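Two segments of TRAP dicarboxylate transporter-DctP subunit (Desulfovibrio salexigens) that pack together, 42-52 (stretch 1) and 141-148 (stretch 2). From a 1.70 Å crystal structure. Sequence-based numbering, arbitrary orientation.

Stretch 1 42-52: TFPCVQMERWK
Stretch 2 (141-148) VLTMFASA

A helix, residues 43-52, lies over a strand, residues 141-146, with N-to-C directions 145° apart and axes 10.8 Å apart at closest approach. At that spacing, side chains from both elements meet between the backbones: no direct hydrogen bond crosses the contact, and 339 Å² is buried over both sides. The register runs backwards, as the angle requires: CA of Phe43 is 8.3 Å from CA of Ser147, CA of Pro44 is 8.8 Å from CA of Phe145, and CA of Trp51 is 9.9 Å from CA of Thr143.

Thr42 (phi/psi -83/159, chi1 67°) sits at the N-cap position without a side-chain capping bond; its O accepts from N of Cys45 and N of Val46, both at 3.0 Å. From Phe43 (-58/-35) the backbone is helical, and Phe43, Gln47 and Trp51, about one turn apart, point CA-to-CB toward the strand.

Phe43 takes chi1 83° (p) and chi2 -88°. Its CE2 lies 3.6 Å from CE1 of Phe145, and the two rings meet obliquely, centroids 5.8 Å apart and planes at 69°. Farther along the ring, CZ of Phe43 reaches CA of Ser147 at 3.6 Å, so the aromatic group covers backbone just past the strand. Ser147 (-65/173, chi1 72°) turns its hydroxyl to its own neighbour, OG donating to O of Ala148 at 2.9 Å.

Pro44 points sideways yet still borders the Phe145 ring, CA of Pro44 to CZ of Phe145 being 4.2 Å. Phe145 (-163/173, chi1 51°, chi2 80°) points its CA-to-CB bond toward the helix from an extended backbone and touches three helix residues. Cys45, next in the helix, points away. Gln47 is the third residue to touch Phe145: NE2 of Gln47 is 3.5 Å from CE2 of Phe145. With chi1 71° and chi2 76°, both p, and chi3 31°, its side chain folds back so that NE2 donates to O of Pro44 at 2.9 Å. The polar group thus packs beside an aromatic ring with its bonding needs met, its amide also being bonded elsewhere in the structure.

The end of Met48 leads away. The next strand-facing helix residue is Trp51 (-62/-46), with chi1 -175° (t) and chi2 89°. Its CZ2 packs 3.9 Å from CD1 of Leu142, which has phi/psi -80/-39, chi1 -68° (m) and chi2 174° (t). One water supplies the polar link: NE1 of Trp51 donates to it at 2.9 Å, and it donates to O of Leu142 at 2.8 Å.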

# COMPACT_ATOMS: atom_id res chain seq x y z
N THR A 42 0.05 -9.18 -9.63
CA THR A 42 0.35 -8.28 -8.51
C THR A 42 -0.66 -8.43 -7.37
O THR A 42 -1.79 -8.89 -7.57
CB THR A 42 0.39 -6.81 -8.97
OG1 THR A 42 -0.91 -6.38 -9.38
CG2 THR A 42 1.37 -6.63 -10.13
N PHE A 43 -0.27 -8.01 -6.18
CA PHE A 43 -1.07 -8.30 -5.00
C PHE A 43 -2.52 -7.78 -5.00
O PHE A 43 -3.40 -8.47 -4.50
CB PHE A 43 -0.32 -7.95 -3.69
CG PHE A 43 -0.40 -6.51 -3.28
CD1 PHE A 43 0.52 -5.58 -3.75
CD2 PHE A 43 -1.37 -6.08 -2.39
CE1 PHE A 43 0.44 -4.25 -3.36
CE2 PHE A 43 -1.43 -4.76 -1.98
CZ PHE A 43 -0.54 -3.85 -2.48
N PRO A 44 -2.81 -6.61 -5.61
CA PRO A 44 -4.21 -6.17 -5.59
C PRO A 44 -5.10 -7.12 -6.40
O PRO A 44 -6.29 -7.29 -6.09
CB PRO A 44 -4.16 -4.79 -6.26
CG PRO A 44 -2.72 -4.33 -6.02
CD PRO A 44 -1.94 -5.58 -6.22
N CYS A 45 -4.54 -7.75 -7.42
CA CYS A 45 -5.32 -8.70 -8.22
C CYS A 45 -5.35 -10.06 -7.57
O CYS A 45 -6.37 -10.73 -7.57
CB CYS A 45 -4.75 -8.80 -9.62
SG CYS A 45 -5.08 -7.27 -10.55
N VAL A 46 -4.24 -10.48 -6.98
CA VAL A 46 -4.22 -11.77 -6.29
C VAL A 46 -5.25 -11.80 -5.17
O VAL A 46 -6.00 -12.77 -5.02
CB VAL A 46 -2.81 -12.09 -5.75
CG1 VAL A 46 -2.84 -13.28 -4.80
CG2 VAL A 46 -1.86 -12.36 -6.89
N GLN A 47 -5.32 -10.74 -4.38
CA GLN A 47 -6.31 -10.73 -3.32
C GLN A 47 -7.72 -10.71 -3.91
O GLN A 47 -8.63 -11.33 -3.37
CB GLN A 47 -6.08 -9.60 -2.32
CG GLN A 47 -6.38 -8.21 -2.84
CD GLN A 47 -7.86 -7.86 -2.94
OE1 GLN A 47 -8.70 -8.34 -2.14
NE2 GLN A 47 -8.19 -7.00 -3.89
N MET A 48 -7.90 -10.01 -5.04
CA MET A 48 -9.21 -9.98 -5.70
C MET A 48 -9.69 -11.42 -6.01
O MET A 48 -10.84 -11.80 -5.75
CB MET A 48 -9.14 -9.13 -6.96
CG MET A 48 -10.28 -9.34 -7.95
SD MET A 48 -10.04 -8.42 -9.49
CE MET A 48 -8.62 -9.29 -10.20
N GLU A 49 -8.79 -12.24 -6.55
CA GLU A 49 -9.18 -13.61 -6.89
C GLU A 49 -9.54 -14.42 -5.66
O GLU A 49 -10.45 -15.23 -5.70
CB GLU A 49 -8.08 -14.34 -7.67
CG GLU A 49 -7.73 -13.71 -9.00
CD GLU A 49 -8.89 -13.72 -9.98
OE1 GLU A 49 -9.78 -14.58 -9.86
OE2 GLU A 49 -8.92 -12.84 -10.87
N ARG A 50 -8.80 -14.22 -4.57
CA ARG A 50 -9.11 -14.95 -3.33
C ARG A 50 -10.46 -14.50 -2.76
O ARG A 50 -11.25 -15.32 -2.29
CB ARG A 50 -7.99 -14.75 -2.31
CG ARG A 50 -8.13 -15.62 -1.06
CD ARG A 50 -8.71 -14.84 0.08
NE ARG A 50 -8.95 -15.72 1.23
CZ ARG A 50 -9.53 -15.31 2.35
NH1 ARG A 50 -9.90 -14.05 2.50
NH2 ARG A 50 -9.73 -16.19 3.34
N TRP A 51 -10.73 -13.21 -2.86
CA TRP A 51 -11.99 -12.66 -2.40
C TRP A 51 -13.14 -13.28 -3.20
O TRP A 51 -14.14 -13.71 -2.63
CB TRP A 51 -11.98 -11.16 -2.56
CG TRP A 51 -13.18 -10.44 -2.00
CD1 TRP A 51 -13.33 -9.99 -0.72
CD2 TRP A 51 -14.36 -10.06 -2.71
NE1 TRP A 51 -14.55 -9.36 -0.58
CE2 TRP A 51 -15.20 -9.39 -1.78
CE3 TRP A 51 -14.80 -10.22 -4.03
CZ2 TRP A 51 -16.44 -8.87 -2.14
CZ3 TRP A 51 -16.05 -9.72 -4.38
CH2 TRP A 51 -16.85 -9.06 -3.44
N LYS A 52 -12.99 -13.34 -4.52
CA LYS A 52 -13.95 -14.02 -5.38
C LYS A 52 -14.21 -15.45 -4.91
O LYS A 52 -15.36 -15.91 -4.80
CB LYS A 52 -13.42 -14.05 -6.82
CG LYS A 52 -14.10 -15.10 -7.71
CD LYS A 52 -13.74 -14.96 -9.18
CE LYS A 52 -14.32 -16.12 -10.00
NZ LYS A 52 -14.21 -15.90 -11.47
N VAL A 141 -17.69 0.35 0.92
CA VAL A 141 -16.30 -0.02 1.02
C VAL A 141 -16.22 -1.49 1.43
O VAL A 141 -16.59 -1.83 2.57
CB VAL A 141 -15.54 0.88 2.00
CG1 VAL A 141 -14.11 0.41 2.14
CG2 VAL A 141 -15.59 2.34 1.53
N LEU A 142 -15.80 -2.35 0.51
CA LEU A 142 -15.82 -3.80 0.75
C LEU A 142 -14.63 -4.25 1.59
O LEU A 142 -14.76 -5.18 2.38
CB LEU A 142 -15.81 -4.58 -0.57
CG LEU A 142 -17.10 -4.41 -1.36
CD1 LEU A 142 -16.94 -5.09 -2.69
CD2 LEU A 142 -18.24 -5.01 -0.59
N THR A 143 -13.47 -3.66 1.34
CA THR A 143 -12.27 -3.91 2.16
C THR A 143 -11.25 -2.82 1.87
O THR A 143 -11.45 -1.99 0.98
CB THR A 143 -11.65 -5.33 1.96
OG1 THR A 143 -10.71 -5.59 3.01
CG2 THR A 143 -10.95 -5.44 0.63
N MET A 144 -10.19 -2.78 2.66
CA MET A 144 -9.06 -1.90 2.39
C MET A 144 -7.82 -2.67 2.75
O MET A 144 -7.86 -3.63 3.52
CB MET A 144 -9.13 -0.63 3.22
CG MET A 144 -10.39 0.18 2.93
SD MET A 144 -10.43 1.65 3.94
CE MET A 144 -9.44 2.73 2.92
N PHE A 145 -6.69 -2.25 2.18
CA PHE A 145 -5.41 -2.85 2.51
C PHE A 145 -4.28 -1.94 2.05
O PHE A 145 -4.52 -0.94 1.41
CB PHE A 145 -5.28 -4.24 1.89
CG PHE A 145 -5.57 -4.28 0.42
CD1 PHE A 145 -4.62 -3.89 -0.50
CD2 PHE A 145 -6.79 -4.73 -0.03
CE1 PHE A 145 -4.91 -3.92 -1.87
CE2 PHE A 145 -7.08 -4.77 -1.40
CZ PHE A 145 -6.14 -4.35 -2.31
N ALA A 146 -3.07 -2.31 2.41
CA ALA A 146 -1.90 -1.49 2.10
C ALA A 146 -0.79 -2.36 1.55
O ALA A 146 -0.68 -3.55 1.87
CB ALA A 146 -1.39 -0.77 3.34
N SER A 147 0.08 -1.74 0.75
CA SER A 147 1.29 -2.38 0.30
C SER A 147 2.23 -2.66 1.47
O SER A 147 1.98 -2.24 2.60
CB SER A 147 1.99 -1.46 -0.69
OG SER A 147 2.56 -0.35 -0.00
N ALA A 148 3.32 -3.37 1.21
CA ALA A 148 4.43 -3.46 2.13
C ALA A 148 5.14 -2.12 2.11
O ALA A 148 4.97 -1.33 1.17
CB ALA A 148 5.39 -4.56 1.73
O HOH W 1 -15.74 -7.69 1.51